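Local coordinates for leucine-rich-repeat protein (Methanosarcina barkeri, PDB 4WNR), which binds GDP and magnesium through its Ras-like Roc domain, here followed by a COR segment, and as a whole protein probably acts as a serine/threonine kinase, at residues Lys36-Val42 with His202-Ala208; Trp81-Asp85 with Lys194-Leu198; His107-Leu111 with Pro275-Thr279; Cys223-Tyr228 with Leu268-Glu274. Residue numbers count along the deposited sequence, not the author numbering.

Contact 1: Lys36-Val42 with His202-Ala208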
# COMPACT_ATOMS: atom_id res chain seq x y z
N LYS A 36 22.65 6.95 -16.25
CA LYS A 36 21.63 6.19 -15.53
C LYS A 36 22.05 5.81 -14.11
O LYS A 36 22.95 4.98 -13.93
CB LYS A 36 21.26 4.92 -16.31
CG LYS A 36 20.62 5.20 -17.67
CD LYS A 36 20.33 3.91 -18.43
CE LYS A 36 19.11 3.19 -17.88
NZ LYS A 36 18.82 1.94 -18.64
N LYS A 37 21.40 6.42 -13.13
CA LYS A 37 21.61 6.08 -11.72
C LYS A 37 20.68 4.93 -11.30
O LYS A 37 19.64 4.72 -11.92
CB LYS A 37 21.36 7.29 -10.82
CG LYS A 37 22.52 8.28 -10.75
CD LYS A 37 22.59 9.18 -11.97
CE LYS A 37 23.66 10.25 -11.80
NZ LYS A 37 23.67 11.22 -12.93
N PRO A 38 21.05 4.19 -10.24
CA PRO A 38 20.21 3.10 -9.74
C PRO A 38 19.00 3.61 -8.95
O PRO A 38 19.07 4.69 -8.35
CB PRO A 38 21.15 2.31 -8.84
CG PRO A 38 22.13 3.31 -8.35
CD PRO A 38 22.30 4.32 -9.45
N LEU A 39 17.92 2.83 -8.96
CA LEU A 39 16.67 3.22 -8.29
C LEU A 39 16.80 3.10 -6.78
O LEU A 39 16.66 4.09 -6.05
CB LEU A 39 15.50 2.38 -8.81
CG LEU A 39 14.12 2.61 -8.19
CD1 LEU A 39 13.74 4.08 -8.18
CD2 LEU A 39 13.07 1.80 -8.94
N ASN A 40 17.06 1.88 -6.31
CA ASN A 40 17.25 1.59 -4.89
C ASN A 40 16.10 2.06 -3.99
O ASN A 40 16.32 2.70 -2.96
CB ASN A 40 18.58 2.17 -4.39
CG ASN A 40 19.78 1.69 -5.19
OD1 ASN A 40 20.71 2.46 -5.44
ND2 ASN A 40 19.78 0.42 -5.59
N GLU A 41 14.88 1.75 -4.41
CA GLU A 41 13.68 2.03 -3.61
C GLU A 41 12.73 0.84 -3.60
O GLU A 41 12.55 0.18 -4.62
CB GLU A 41 12.94 3.27 -4.13
CG GLU A 41 13.18 4.53 -3.31
CD GLU A 41 12.11 5.59 -3.50
OE1 GLU A 41 11.01 5.26 -4.01
OE2 GLU A 41 12.35 6.76 -3.14
N VAL A 42 12.14 0.58 -2.44
CA VAL A 42 11.19 -0.51 -2.26
C VAL A 42 10.06 -0.07 -1.35
O VAL A 42 10.29 0.64 -0.36
CB VAL A 42 11.84 -1.76 -1.63
CG1 VAL A 42 10.93 -2.98 -1.79
CG2 VAL A 42 13.20 -2.05 -2.24
N HIS A 202 14.03 -5.41 -8.47
CA HIS A 202 14.13 -4.05 -9.03
C HIS A 202 15.11 -3.15 -8.28
O HIS A 202 15.11 -1.93 -8.47
CB HIS A 202 12.74 -3.40 -9.13
CG HIS A 202 12.23 -2.86 -7.83
ND1 HIS A 202 11.67 -3.66 -6.86
CD2 HIS A 202 12.17 -1.60 -7.35
CE1 HIS A 202 11.30 -2.92 -5.83
NE2 HIS A 202 11.59 -1.66 -6.11
N MET A 203 15.95 -3.74 -7.44
CA MET A 203 17.01 -3.01 -6.74
C MET A 203 18.18 -2.76 -7.69
O MET A 203 18.83 -1.71 -7.64
CB MET A 203 17.48 -3.78 -5.51
CG MET A 203 17.81 -2.89 -4.32
SD MET A 203 16.33 -2.11 -3.65
CE MET A 203 17.04 -1.02 -2.43
N GLN A 204 18.45 -3.74 -8.55
CA GLN A 204 19.52 -3.65 -9.55
C GLN A 204 19.13 -2.83 -10.77
O GLN A 204 19.99 -2.39 -11.53
CB GLN A 204 19.95 -5.05 -9.99
CG GLN A 204 20.46 -5.94 -8.86
CD GLN A 204 21.74 -5.41 -8.23
OE1 GLN A 204 22.72 -5.12 -8.92
NE2 GLN A 204 21.74 -5.27 -6.90
N ILE A 205 17.82 -2.63 -10.97
CA ILE A 205 17.32 -1.84 -12.10
C ILE A 205 17.71 -0.37 -11.94
O ILE A 205 17.70 0.17 -10.83
CB ILE A 205 15.79 -1.98 -12.26
CG1 ILE A 205 15.44 -3.42 -12.66
CG2 ILE A 205 15.26 -1.01 -13.32
CD1 ILE A 205 13.95 -3.72 -12.70
N GLU A 206 18.05 0.27 -13.06
CA GLU A 206 18.53 1.66 -13.07
C GLU A 206 17.71 2.54 -14.01
O GLU A 206 17.19 2.08 -15.03
CB GLU A 206 20.02 1.71 -13.43
CG GLU A 206 20.41 0.91 -14.67
CD GLU A 206 21.89 1.01 -14.99
OE1 GLU A 206 22.70 1.27 -14.07
OE2 GLU A 206 22.25 0.81 -16.17
N TRP A 207 17.60 3.82 -13.64
CA TRP A 207 16.73 4.78 -14.31
C TRP A 207 17.51 5.93 -14.94
O TRP A 207 18.64 6.21 -14.55
CB TRP A 207 15.78 5.40 -13.28
CG TRP A 207 14.56 4.60 -12.96
CD1 TRP A 207 14.31 3.29 -13.27
CD2 TRP A 207 13.42 5.05 -12.23
NE1 TRP A 207 13.08 2.91 -12.80
CE2 TRP A 207 12.52 3.98 -12.14
CE3 TRP A 207 13.08 6.28 -11.63
CZ2 TRP A 207 11.29 4.08 -11.50
CZ3 TRP A 207 11.85 6.38 -10.99
CH2 TRP A 207 10.97 5.29 -10.92
N ALA A 208 16.88 6.60 -15.91
CA ALA A 208 17.40 7.85 -16.45
C ALA A 208 17.13 8.99 -15.48
O ALA A 208 16.29 8.86 -14.58
CB ALA A 208 16.78 8.14 -17.80
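Leu39 sets its CD1 methyl over the face of the indole of Trp207, 3.9 Å from the centroid of the six-membered ring and almost on its normal, a textbook CH-pi contact. The CD2 methyl of the same leucine bridges two aromatic residues, 3.9 Å from CZ2 of Trp207 and 3.9 Å from CD2 of His202. The backbones that carry these side chains run roughly antiparallel, and two hydrogen bonds tie them: Trp207 N to Lys37 O at 2.8 Å and Leu39 N to Ile205 O at 3.3 Å. Between them Pro38 sits opposite Glu206. Farther along, the imidazole replaces the backbone as donor, with His202 NE2 giving a 2.6 Å hydrogen bond to Glu41 O, while Met203 SD packs 3.4 Å from CG2 of Val42. The chain that follows helix 186-198 thus runs back along the N-terminal start of strand 36-47, an inner strand of the Ras-like sheet. Trp207 also meets the rings of Trp211, Phe212 and Phe252, so the indole joins this strand end to helices 209-220 and 243-256, and the carboxylate of Glu41 forms a salt bridge with Lys215. Lys36 NZ and Glu206 OE2, at 4.4 Å, stay beyond salt-bridge distance. The principle is general: a connecting segment can be fixed by main-chain acceptors and apolar overlap, with charge between the two segments adding at most a long-range attraction.

Contact 2: Trp81-Asp85 with Lys194-Leu198. With SO4 (sulfate ion), chain F.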
# COMPACT_ATOMS: atom_id res chain seq x y z
N TRP A 81 12.07 5.40 5.37
CA TRP A 81 13.26 4.92 6.07
C TRP A 81 14.40 4.68 5.08
O TRP A 81 14.16 4.51 3.89
CB TRP A 81 12.92 3.63 6.82
CG TRP A 81 14.03 3.08 7.68
CD1 TRP A 81 14.64 3.72 8.72
CD2 TRP A 81 14.62 1.78 7.59
NE1 TRP A 81 15.59 2.90 9.28
CE2 TRP A 81 15.60 1.70 8.61
CE3 TRP A 81 14.42 0.68 6.76
CZ2 TRP A 81 16.38 0.56 8.80
CZ3 TRP A 81 15.20 -0.46 6.95
CH2 TRP A 81 16.16 -0.50 7.97
N GLY A 82 15.63 4.68 5.58
CA GLY A 82 16.80 4.41 4.75
C GLY A 82 17.99 3.90 5.52
O GLY A 82 18.12 4.15 6.72
N PHE A 83 18.86 3.18 4.83
CA PHE A 83 20.13 2.70 5.39
C PHE A 83 21.18 2.60 4.29
O PHE A 83 20.85 2.45 3.12
CB PHE A 83 19.94 1.35 6.09
CG PHE A 83 19.49 0.24 5.17
CD1 PHE A 83 18.15 0.07 4.87
CD2 PHE A 83 20.42 -0.64 4.62
CE1 PHE A 83 17.74 -0.95 4.03
CE2 PHE A 83 20.01 -1.66 3.78
CZ PHE A 83 18.67 -1.82 3.49
N LYS A 84 22.45 2.68 4.68
CA LYS A 84 23.55 2.67 3.73
C LYS A 84 24.27 1.32 3.75
O LYS A 84 24.90 0.97 4.75
CB LYS A 84 24.54 3.80 4.03
CG LYS A 84 25.50 4.09 2.89
CD LYS A 84 26.31 5.35 3.14
CE LYS A 84 27.16 5.71 1.92
NZ LYS A 84 27.96 6.94 2.15
N ASP A 85 24.15 0.57 2.66
CA ASP A 85 24.91 -0.66 2.48
C ASP A 85 26.10 -0.35 1.58
O ASP A 85 25.92 -0.11 0.38
CB ASP A 85 24.06 -1.74 1.83
CG ASP A 85 24.87 -2.96 1.40
OD1 ASP A 85 25.38 -3.67 2.29
OD2 ASP A 85 24.99 -3.21 0.18
N LYS A 194 17.03 -6.06 6.12
CA LYS A 194 18.06 -5.35 5.36
C LYS A 194 18.64 -6.22 4.25
O LYS A 194 18.86 -5.74 3.14
CB LYS A 194 19.19 -4.88 6.29
CG LYS A 194 18.81 -3.74 7.21
CD LYS A 194 19.88 -3.53 8.29
CE LYS A 194 19.48 -2.46 9.29
NZ LYS A 194 19.61 -1.09 8.74
N LYS A 195 18.88 -7.49 4.55
CA LYS A 195 19.51 -8.41 3.60
C LYS A 195 18.57 -8.74 2.44
O LYS A 195 19.00 -8.75 1.29
CB LYS A 195 19.95 -9.70 4.31
CG LYS A 195 20.79 -10.63 3.44
CD LYS A 195 21.87 -11.35 4.24
CE LYS A 195 21.30 -12.37 5.22
NZ LYS A 195 20.84 -13.62 4.54
N GLU A 196 17.31 -9.00 2.75
CA GLU A 196 16.31 -9.33 1.72
C GLU A 196 15.87 -8.11 0.90
O GLU A 196 15.47 -8.26 -0.25
CB GLU A 196 15.08 -10.00 2.36
CG GLU A 196 15.36 -11.39 2.92
CD GLU A 196 15.77 -12.40 1.86
OE1 GLU A 196 15.29 -12.30 0.71
OE2 GLU A 196 16.56 -13.31 2.18
N LEU A 197 15.96 -6.92 1.50
CA LEU A 197 15.66 -5.67 0.79
C LEU A 197 16.65 -5.41 -0.34
O LEU A 197 16.27 -4.89 -1.39
CB LEU A 197 15.65 -4.48 1.76
CG LEU A 197 14.35 -4.25 2.55
CD1 LEU A 197 14.60 -3.30 3.71
CD2 LEU A 197 13.25 -3.72 1.65
N LEU A 198 17.91 -5.77 -0.13
CA LEU A 198 18.95 -5.63 -1.16
C LEU A 198 18.76 -6.61 -2.32
O LEU A 198 19.17 -6.33 -3.44
CB LEU A 198 20.33 -5.84 -0.54
CG LEU A 198 20.76 -4.82 0.52
CD1 LEU A 198 21.93 -5.35 1.33
CD2 LEU A 198 21.11 -3.49 -0.11
S SO4 F . 19.52 -16.15 7.17
O1 SO4 F . 20.98 -16.19 7.37
O2 SO4 F . 19.02 -17.50 6.82
O3 SO4 F . 18.86 -15.68 8.40
O4 SO4 F . 19.20 -15.22 6.06
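No hydrogen bond crosses this interface; instead a lysine lies along an aromatic ring, with CG of Lys194 4.1 Å from the centroid of Phe83 and only 8° off the ring normal, a CH-pi contact made by the aliphatic part of a charged residue. The setting is the Ras-like P-loop NTPase fold of the Roc domain, where helix 186-198 packs against the sheet. Strand and helix cross at 79°, their local axes 10.8 Å apart, a gap filled by side chains. Alternation along the strand sends Trp81, Phe83 and Asp85 toward the helix, whereas Lys84 points away. Leu197 meets both aromatic residues, its CD1 lying 3.9 Å from CE1 of Phe83 and 4.4 Å from CZ3 of Trp81, at the edge of the indole; it also reaches Val42 and Val44 on strand 36-47. Leu198 closes the other end, with CD2 4.4 Å from CE2 of Phe83 and CD1 3.8 Å from CG of Asp85. Lys195, exposed and pointing away, donates through NZ a 2.7 Å hydrogen bond to O4 of a sulfate, probably from the crystallisation liquor, that Lys192 also binds. Back at the strand, Lys194 places NZ 3.6 Å from both CH2 of Trp81 and CB of Phe83.

Contact 3: His107-Leu111 with Pro275-Thr279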
# COMPACT_ATOMS: atom_id res chain seq x y z
N HIS A 107 -7.14 -1.73 2.43
CA HIS A 107 -5.70 -1.93 2.26
C HIS A 107 -5.37 -2.61 0.92
O HIS A 107 -4.28 -2.45 0.39
CB HIS A 107 -5.12 -2.75 3.41
CG HIS A 107 -5.52 -4.19 3.40
ND1 HIS A 107 -6.72 -4.62 3.92
CD2 HIS A 107 -4.89 -5.29 2.94
CE1 HIS A 107 -6.81 -5.94 3.77
NE2 HIS A 107 -5.71 -6.36 3.18
N GLN A 108 -6.34 -3.36 0.40
CA GLN A 108 -6.21 -4.04 -0.90
C GLN A 108 -5.85 -3.09 -2.05
O GLN A 108 -5.23 -3.51 -3.03
CB GLN A 108 -7.50 -4.78 -1.24
CG GLN A 108 -7.76 -6.02 -0.41
CD GLN A 108 -9.10 -6.66 -0.73
OE1 GLN A 108 -10.15 -6.02 -0.59
NE2 GLN A 108 -9.08 -7.91 -1.18
N PHE A 109 -6.25 -1.82 -1.94
CA PHE A 109 -5.98 -0.84 -3.00
C PHE A 109 -4.48 -0.57 -3.15
O PHE A 109 -4.02 -0.20 -4.23
CB PHE A 109 -6.70 0.50 -2.74
CG PHE A 109 -8.15 0.38 -2.33
CD1 PHE A 109 -8.93 -0.70 -2.73
CD2 PHE A 109 -8.73 1.37 -1.56
CE1 PHE A 109 -10.26 -0.79 -2.35
CE2 PHE A 109 -10.06 1.29 -1.18
CZ PHE A 109 -10.83 0.21 -1.58
N PHE A 110 -3.74 -0.74 -2.06
CA PHE A 110 -2.33 -0.35 -2.00
C PHE A 110 -1.35 -1.53 -2.00
O PHE A 110 -0.14 -1.32 -1.94
CB PHE A 110 -2.11 0.52 -0.76
CG PHE A 110 -3.20 1.54 -0.55
CD1 PHE A 110 -3.24 2.70 -1.32
CD2 PHE A 110 -4.18 1.34 0.41
CE1 PHE A 110 -4.24 3.64 -1.13
CE2 PHE A 110 -5.19 2.28 0.60
CZ PHE A 110 -5.22 3.42 -0.17
N LEU A 111 -1.87 -2.75 -2.07
CA LEU A 111 -1.03 -3.94 -2.21
C LEU A 111 -0.57 -4.04 -3.66
O LEU A 111 -1.39 -3.97 -4.58
CB LEU A 111 -1.79 -5.21 -1.82
CG LEU A 111 -2.45 -5.24 -0.44
CD1 LEU A 111 -3.01 -6.63 -0.17
CD2 LEU A 111 -1.49 -4.82 0.67
N PRO A 275 -3.21 8.76 -0.56
CA PRO A 275 -3.98 7.54 -0.24
C PRO A 275 -5.24 7.78 0.61
O PRO A 275 -6.23 7.06 0.45
CB PRO A 275 -2.97 6.70 0.55
CG PRO A 275 -1.65 7.12 0.03
CD PRO A 275 -1.78 8.59 -0.26
N LYS A 276 -5.20 8.78 1.48
CA LYS A 276 -6.34 9.11 2.34
C LYS A 276 -7.57 9.59 1.55
O LYS A 276 -8.70 9.44 2.01
CB LYS A 276 -5.95 10.17 3.38
CG LYS A 276 -4.94 9.68 4.40
CD LYS A 276 -4.59 10.76 5.41
CE LYS A 276 -3.58 10.25 6.43
NZ LYS A 276 -3.20 11.30 7.42
N TRP A 277 -7.34 10.15 0.37
CA TRP A 277 -8.42 10.59 -0.52
C TRP A 277 -9.34 9.43 -0.89
O TRP A 277 -10.57 9.57 -0.85
CB TRP A 277 -7.85 11.21 -1.79
CG TRP A 277 -8.88 11.75 -2.73
CD1 TRP A 277 -9.58 12.92 -2.60
CD2 TRP A 277 -9.32 11.15 -3.95
NE1 TRP A 277 -10.44 13.08 -3.67
CE2 TRP A 277 -10.30 12.01 -4.51
CE3 TRP A 277 -9.00 9.97 -4.63
CZ2 TRP A 277 -10.95 11.72 -5.71
CZ3 TRP A 277 -9.64 9.68 -5.82
CH2 TRP A 277 -10.61 10.56 -6.35
N ILE A 278 -8.75 8.28 -1.22
CA ILE A 278 -9.52 7.09 -1.60
C ILE A 278 -10.30 6.56 -0.40
O ILE A 278 -11.52 6.42 -0.45
CB ILE A 278 -8.61 5.97 -2.14
CG1 ILE A 278 -7.89 6.41 -3.42
CG2 ILE A 278 -9.42 4.70 -2.42
CD1 ILE A 278 -6.71 5.54 -3.78
N THR A 279 -9.57 6.27 0.67
CA THR A 279 -10.13 5.59 1.84
C THR A 279 -11.26 6.38 2.50
O THR A 279 -12.32 5.82 2.80
CB THR A 279 -9.04 5.30 2.90
OG1 THR A 279 -8.35 6.50 3.24
CG2 THR A 279 -8.04 4.28 2.36
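Apolar contacts come first, because they alone join the two segments, and they do so across the boundary between the Ras-like Roc domain and COR. Residues 107-109 end a 3-10 segment that follows helix 99-104, and this end delivers two consecutive phenylalanines to the first turn of helix 275-286. Phe109 sets CD2 3.5 Å from CG2 of Ile278. Phe110 reaches farther along the helix: its CE1 lies 3.7 Å from CB of Pro275 and 4.1 Å from CD1 of Ile278, while CZ, at the ring edge, comes within 3.9 Å of CG2 of Thr279. Ile278 therefore touches both rings, and all five participants are buried.

Further apolar neighbours, mostly aromatic, extend the contact on each domain's side. Phe110 meets the ring of Trp95 and touches Phe97 in Roc; Phe109 meets the ring of Phe332 and touches Leu328 in the COR region. This location, with the side chain of Phe110 about 12 Å from that of GDP-binding Lys54, places the domain boundary near the nucleotide site without making it part of that site.

Hydrogen bonding stays within each segment or turns to other parts of the chain. Phe110 N closes the 3-10 turn on His107 O at 3.0 Å, and Phe110 O accepts from Lys43. In the helix, Thr279 folds its hydroxyl back on the main chain, OG1 donating to Lys276 O at 3.2 Å.

Contact 4: Cys223-Tyr228 with Leu268-Glu274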
# COMPACT_ATOMS: atom_id res chain seq x y z
N CYS A 223 -1.45 17.75 -4.29
CA CYS A 223 -2.77 17.44 -4.85
C CYS A 223 -3.24 16.06 -4.40
O CYS A 223 -2.43 15.18 -4.12
CB CYS A 223 -2.74 17.49 -6.38
SG CYS A 223 -2.07 19.02 -7.07
N ASN A 224 -4.56 15.88 -4.34
CA ASN A 224 -5.14 14.58 -4.00
C ASN A 224 -4.91 13.57 -5.11
O ASN A 224 -4.56 12.42 -4.85
CB ASN A 224 -6.64 14.72 -3.73
CG ASN A 224 -6.96 15.56 -2.51
OD1 ASN A 224 -7.81 16.45 -2.56
ND2 ASN A 224 -6.27 15.29 -1.40
N PHE A 225 -5.11 14.01 -6.35
CA PHE A 225 -4.86 13.18 -7.52
C PHE A 225 -4.60 14.05 -8.75
O PHE A 225 -4.75 15.27 -8.71
CB PHE A 225 -6.05 12.26 -7.79
CG PHE A 225 -7.29 12.98 -8.23
CD1 PHE A 225 -8.17 13.52 -7.29
CD2 PHE A 225 -7.58 13.14 -9.58
CE1 PHE A 225 -9.31 14.19 -7.69
CE2 PHE A 225 -8.73 13.81 -9.99
CZ PHE A 225 -9.59 14.33 -9.04
N ILE A 226 -4.20 13.40 -9.84
CA ILE A 226 -4.04 14.06 -11.13
C ILE A 226 -4.59 13.18 -12.25
O ILE A 226 -4.56 11.95 -12.16
CB ILE A 226 -2.56 14.42 -11.42
CG1 ILE A 226 -1.67 13.16 -11.40
CG2 ILE A 226 -2.06 15.46 -10.43
CD1 ILE A 226 -0.21 13.42 -11.72
N THR A 227 -5.09 13.82 -13.30
CA THR A 227 -5.61 13.09 -14.46
C THR A 227 -4.45 12.60 -15.34
O THR A 227 -3.32 13.05 -15.19
CB THR A 227 -6.64 13.91 -15.28
OG1 THR A 227 -7.05 13.15 -16.43
CG2 THR A 227 -6.07 15.24 -15.74
N TYR A 228 -4.76 11.69 -16.26
CA TYR A 228 -3.75 11.07 -17.12
C TYR A 228 -3.16 12.06 -18.13
O TYR A 228 -2.03 11.88 -18.60
CB TYR A 228 -4.34 9.85 -17.83
CG TYR A 228 -3.35 8.86 -18.43
CD1 TYR A 228 -2.07 8.68 -17.88
CD2 TYR A 228 -3.71 8.06 -19.51
CE1 TYR A 228 -1.18 7.76 -18.42
CE2 TYR A 228 -2.82 7.15 -20.06
CZ TYR A 228 -1.57 7.00 -19.51
OH TYR A 228 -0.69 6.08 -20.05
N LEU A 268 -8.15 4.02 -14.97
CA LEU A 268 -6.81 4.47 -15.38
C LEU A 268 -6.61 5.99 -15.44
O LEU A 268 -5.47 6.45 -15.46
CB LEU A 268 -6.40 3.83 -16.72
CG LEU A 268 -7.17 4.19 -18.00
CD1 LEU A 268 -6.78 5.56 -18.52
CD2 LEU A 268 -6.90 3.15 -19.07
N ASP A 269 -7.69 6.75 -15.49
CA ASP A 269 -7.58 8.21 -15.57
C ASP A 269 -7.08 8.81 -14.25
O ASP A 269 -6.27 9.74 -14.27
CB ASP A 269 -8.93 8.84 -15.94
CG ASP A 269 -8.80 10.31 -16.32
OD1 ASP A 269 -7.88 10.66 -17.09
OD2 ASP A 269 -9.62 11.12 -15.85
N THR A 270 -7.54 8.26 -13.13
CA THR A 270 -7.21 8.80 -11.81
C THR A 270 -5.85 8.30 -11.30
O THR A 270 -5.66 7.10 -11.09
CB THR A 270 -8.29 8.43 -10.78
OG1 THR A 270 -9.58 8.73 -11.32
CG2 THR A 270 -8.10 9.21 -9.48
N HIS A 271 -4.91 9.23 -11.11
CA HIS A 271 -3.61 8.94 -10.51
C HIS A 271 -3.57 9.55 -9.12
O HIS A 271 -3.28 10.74 -8.96
CB HIS A 271 -2.48 9.52 -11.36
CG HIS A 271 -2.33 8.88 -12.70
ND1 HIS A 271 -3.32 8.90 -13.65
CD2 HIS A 271 -1.29 8.21 -13.25
CE1 HIS A 271 -2.91 8.26 -14.73
NE2 HIS A 271 -1.68 7.83 -14.52
N VAL A 272 -3.87 8.74 -8.11
CA VAL A 272 -4.00 9.23 -6.73
C VAL A 272 -2.63 9.46 -6.09
O VAL A 272 -1.79 8.56 -6.06
CB VAL A 272 -4.83 8.26 -5.87
CG1 VAL A 272 -4.92 8.75 -4.43
CG2 VAL A 272 -6.22 8.08 -6.46
N LEU A 273 -2.43 10.67 -5.57
CA LEU A 273 -1.20 11.04 -4.86
C LEU A 273 -1.35 10.93 -3.34
O LEU A 273 -0.38 10.65 -2.64
CB LEU A 273 -0.78 12.47 -5.23
CG LEU A 273 0.08 12.62 -6.49
CD1 LEU A 273 -0.55 11.95 -7.70
CD2 LEU A 273 0.33 14.10 -6.77
N GLU A 274 -2.57 11.15 -2.85
CA GLU A 274 -2.88 11.04 -1.42
C GLU A 274 -3.77 9.82 -1.17
O GLU A 274 -4.95 9.82 -1.54
CB GLU A 274 -3.59 12.32 -0.94
CG GLU A 274 -3.99 12.32 0.53
CD GLU A 274 -2.81 12.12 1.47
OE1 GLU A 274 -2.92 11.28 2.39
OE2 GLU A 274 -1.78 12.79 1.28
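Main-chain groups of these two antiparallel COR segments satisfy one another almost in step. Ile226 and His271 form the hydrogen-bonded pair, each N giving to the other's O at 2.9 Å. At one end Asn224 O accepts twice, from Leu273 N at 2.8 Å and Glu274 N at 3.1 Å. At the other, Asp269 takes over from the backbone: OD1 receives Thr227 OG1 at 2.7 Å and, weakly, Tyr228 N at 3.4 Å, while OD2 is held by Arg321, which also binds Thr270 OG1. The imidazole is occupied too, His271 ND1 donating to Asp269 O at 3.1 Å; its ring lies nearly parallel to Tyr228 but slid aside, centroids 5.2 Å apart. Apolar contact adds to this, Ile226 CG1 lying 4.1 Å from Leu273 CD1. Both segments lead into helices, Thr227 and Glu274 being N-cap residues. The chemistry shows how so short a beta pairing can hold: a single carboxylate, Asp269, and a double-accepting carbonyl extend its hydrogen bonding past the strands.

The four contacts trace the path from Roc into COR. Contact 2 is nested along the chain inside the loop closed by contact 1; both reach the Ras-like sheet, their centres 14 Å apart, and Met203 SD touches Leu197 O at 3.6 Å. Contact 4 closes within COR and is likewise nested inside the loop closed by contact 3, their centres 12 Å apart, and Trp277 CZ2 packs 3.6 Å from Phe225 CE1 as strand 271-272 passes into helix 275-286. Between these pairs, centres lie 24 to 30 Å apart without touching. Contact 3 crosses contacts 1 and 2 in sequence, so COR meets Roc a second time, well away from contact 1, giving the two domains separate points of attachment.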